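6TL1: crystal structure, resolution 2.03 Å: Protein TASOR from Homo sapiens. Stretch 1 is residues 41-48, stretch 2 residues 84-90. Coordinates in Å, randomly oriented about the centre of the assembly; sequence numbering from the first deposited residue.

Stretch 1 41-48: LVHNELLE
Stretch 2, residues 84-90: TICEKGL

How do the two backbones lie against each other? Stretch 1 leaves a strand at V42 (phi/psi -104/132), passes through H43 (-127/91) and N44 (-117/98), and enters a helix at E45. Stretch 2 carries the end of a helix, T84 to K88, and then leaves it through G89 and L90. The register pairs V42 with C86 (CA to CA 6.9 Å), N44 with E87 (6.6 Å) and L47 with G89 (7.0 Å), so both chains advance in the same order along the contact.

Why is N44 extended toward the other stretch? With chi1 178° (t) and chi2 -32°, its amide serves two helix ends at once. N44 OD1 accepts from L47 N at 3.0 Å, capping the helix that begins at E45. N44 ND2 donates to C86 O at 2.9 Å, nearly straight at 168°, and to E87 O at 2.7 Å, a weak bond bent to 128°. These carbonyls lie in the final turn of the helix, while K88 N and G89 N bond back to T84 O (2.8 Å) and I85 O (2.7 Å).

Which apolar side chains pack alongside this bonding? V42, chi1 179° (t), points toward stretch 2 and brings V42 CG2 to 3.8 Å from C86 SG, an apolar contact between methyl and sulfur; C86 is m at -66°, its CA-to-CB bond sideways. L47, m and t (-68°, -180°), also points its CA-to-CB bond toward stretch 2 and lays L47 CD1 3.6 Å from G89 CA, where no side chain intervenes, and 3.8 Å from C86 O.

Why does glycine suit position 89? Its phi/psi of 88/167 would jam a CB against the carbonyl O of K88, and an ideal CB would also sit 3.3 Å from L47 CD2. Just before it in sequence, the CA-to-CB bonds of E87 (chi1 160°, t; chi2 -175°, t; chi3 -174°) and K88 (chi1 -55°, m; chi2 -83°, m; chi3 103°, between wells; chi4 167°, t) point away, their charges joined by a long salt bridge, K88 NZ to E87 OE1 at 3.6 Å.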

# COMPACT_ATOMS: atom_id res chain seq x y z
N LEU A 41 10.56 -11.99 3.18
CA LEU A 41 9.32 -11.88 3.93
C LEU A 41 9.59 -11.11 5.21
O LEU A 41 10.70 -11.12 5.75
CB LEU A 41 8.72 -13.25 4.24
CG LEU A 41 8.10 -13.96 3.04
CD1 LEU A 41 7.88 -15.43 3.28
CD2 LEU A 41 6.80 -13.26 2.66
N VAL A 42 8.58 -10.38 5.68
CA VAL A 42 8.71 -9.59 6.89
C VAL A 42 7.98 -10.31 8.01
O VAL A 42 6.84 -10.76 7.83
CB VAL A 42 8.18 -8.16 6.68
CG1 VAL A 42 8.31 -7.36 7.96
CG2 VAL A 42 8.93 -7.48 5.53
N HIS A 43 8.63 -10.44 9.16
CA HIS A 43 8.01 -11.09 10.31
C HIS A 43 8.13 -10.12 11.47
O HIS A 43 9.09 -10.15 12.23
CB HIS A 43 8.64 -12.46 10.61
CG HIS A 43 8.67 -13.37 9.41
ND1 HIS A 43 7.56 -14.04 8.97
CD2 HIS A 43 9.70 -13.78 8.62
CE1 HIS A 43 7.87 -14.77 7.91
NE2 HIS A 43 9.17 -14.64 7.69
N ASN A 44 7.11 -9.28 11.64
CA ASN A 44 7.10 -8.30 12.72
C ASN A 44 5.91 -8.70 13.59
O ASN A 44 4.77 -8.37 13.28
CB ASN A 44 7.01 -6.86 12.19
CG ASN A 44 6.95 -5.81 13.33
OD1 ASN A 44 6.42 -6.08 14.40
ND2 ASN A 44 7.59 -4.66 13.12
N GLU A 45 6.21 -9.44 14.66
CA GLU A 45 5.17 -10.01 15.51
C GLU A 45 4.28 -8.92 16.12
O GLU A 45 3.06 -9.10 16.23
CB GLU A 45 5.79 -10.88 16.60
CG GLU A 45 7.04 -10.30 17.25
CD GLU A 45 6.76 -9.70 18.62
OE1 GLU A 45 7.70 -9.12 19.21
OE2 GLU A 45 5.61 -9.81 19.10
N LEU A 46 4.87 -7.80 16.54
CA LEU A 46 4.07 -6.72 17.12
C LEU A 46 3.06 -6.18 16.12
O LEU A 46 1.88 -5.99 16.46
CB LEU A 46 4.97 -5.60 17.64
CG LEU A 46 5.88 -6.01 18.80
CD1 LEU A 46 6.68 -4.82 19.32
CD2 LEU A 46 5.03 -6.62 19.91
N LEU A 47 3.49 -5.92 14.88
CA LEU A 47 2.56 -5.41 13.86
C LEU A 47 1.53 -6.46 13.48
O LEU A 47 0.37 -6.13 13.21
CB LEU A 47 3.32 -4.93 12.62
CG LEU A 47 4.17 -3.68 12.87
CD1 LEU A 47 4.90 -3.25 11.62
CD2 LEU A 47 3.28 -2.56 13.38
N GLU A 48 1.94 -7.73 13.44
CA GLU A 48 0.99 -8.77 13.06
C GLU A 48 -0.05 -8.97 14.16
O GLU A 48 -1.23 -9.21 13.87
CB GLU A 48 1.73 -10.07 12.76
CG GLU A 48 2.67 -9.97 11.55
CD GLU A 48 3.54 -11.21 11.37
OE1 GLU A 48 3.82 -11.60 10.21
OE2 GLU A 48 3.96 -11.81 12.39
N THR A 84 13.07 0.93 8.77
CA THR A 84 12.21 1.63 9.72
C THR A 84 10.74 1.31 9.51
O THR A 84 10.00 1.11 10.49
CB THR A 84 12.44 3.14 9.60
OG1 THR A 84 13.83 3.42 9.79
CG2 THR A 84 11.63 3.87 10.65
N ILE A 85 10.28 1.25 8.26
CA ILE A 85 8.87 0.93 8.02
C ILE A 85 8.56 -0.51 8.42
O ILE A 85 7.51 -0.79 8.99
CB ILE A 85 8.47 1.22 6.55
CG1 ILE A 85 8.40 2.72 6.28
CG2 ILE A 85 7.13 0.59 6.23
CD1 ILE A 85 9.67 3.34 5.78
N CYS A 86 9.45 -1.46 8.11
CA CYS A 86 9.14 -2.84 8.47
C CYS A 86 9.23 -3.06 9.97
O CYS A 86 8.50 -3.90 10.52
CB CYS A 86 10.06 -3.80 7.71
SG CYS A 86 9.75 -3.76 5.92
N GLU A 87 10.07 -2.30 10.66
CA GLU A 87 10.19 -2.52 12.09
C GLU A 87 9.16 -1.71 12.87
O GLU A 87 8.58 -2.22 13.83
CB GLU A 87 11.60 -2.19 12.57
CG GLU A 87 11.69 -1.91 14.05
CD GLU A 87 13.08 -1.46 14.49
OE1 GLU A 87 13.28 -1.32 15.70
OE2 GLU A 87 13.92 -1.21 13.60
N LYS A 88 8.84 -0.49 12.42
CA LYS A 88 7.96 0.40 13.16
C LYS A 88 6.56 0.49 12.56
O LYS A 88 5.64 0.95 13.24
CB LYS A 88 8.51 1.84 13.16
CG LYS A 88 9.92 2.07 13.65
CD LYS A 88 10.04 2.19 15.14
CE LYS A 88 10.58 0.91 15.73
NZ LYS A 88 11.01 1.11 17.14
N GLY A 89 6.38 0.04 11.32
CA GLY A 89 5.12 0.22 10.64
C GLY A 89 5.08 1.54 9.88
O GLY A 89 5.95 2.41 10.03
N LEU A 90 4.08 1.67 9.02
CA LEU A 90 3.91 2.88 8.22
C LEU A 90 3.13 3.92 9.01
O LEU A 90 2.02 3.64 9.48
CB LEU A 90 3.18 2.55 6.92
CG LEU A 90 3.02 3.71 5.94
CD1 LEU A 90 4.37 4.28 5.53
CD2 LEU A 90 2.26 3.23 4.73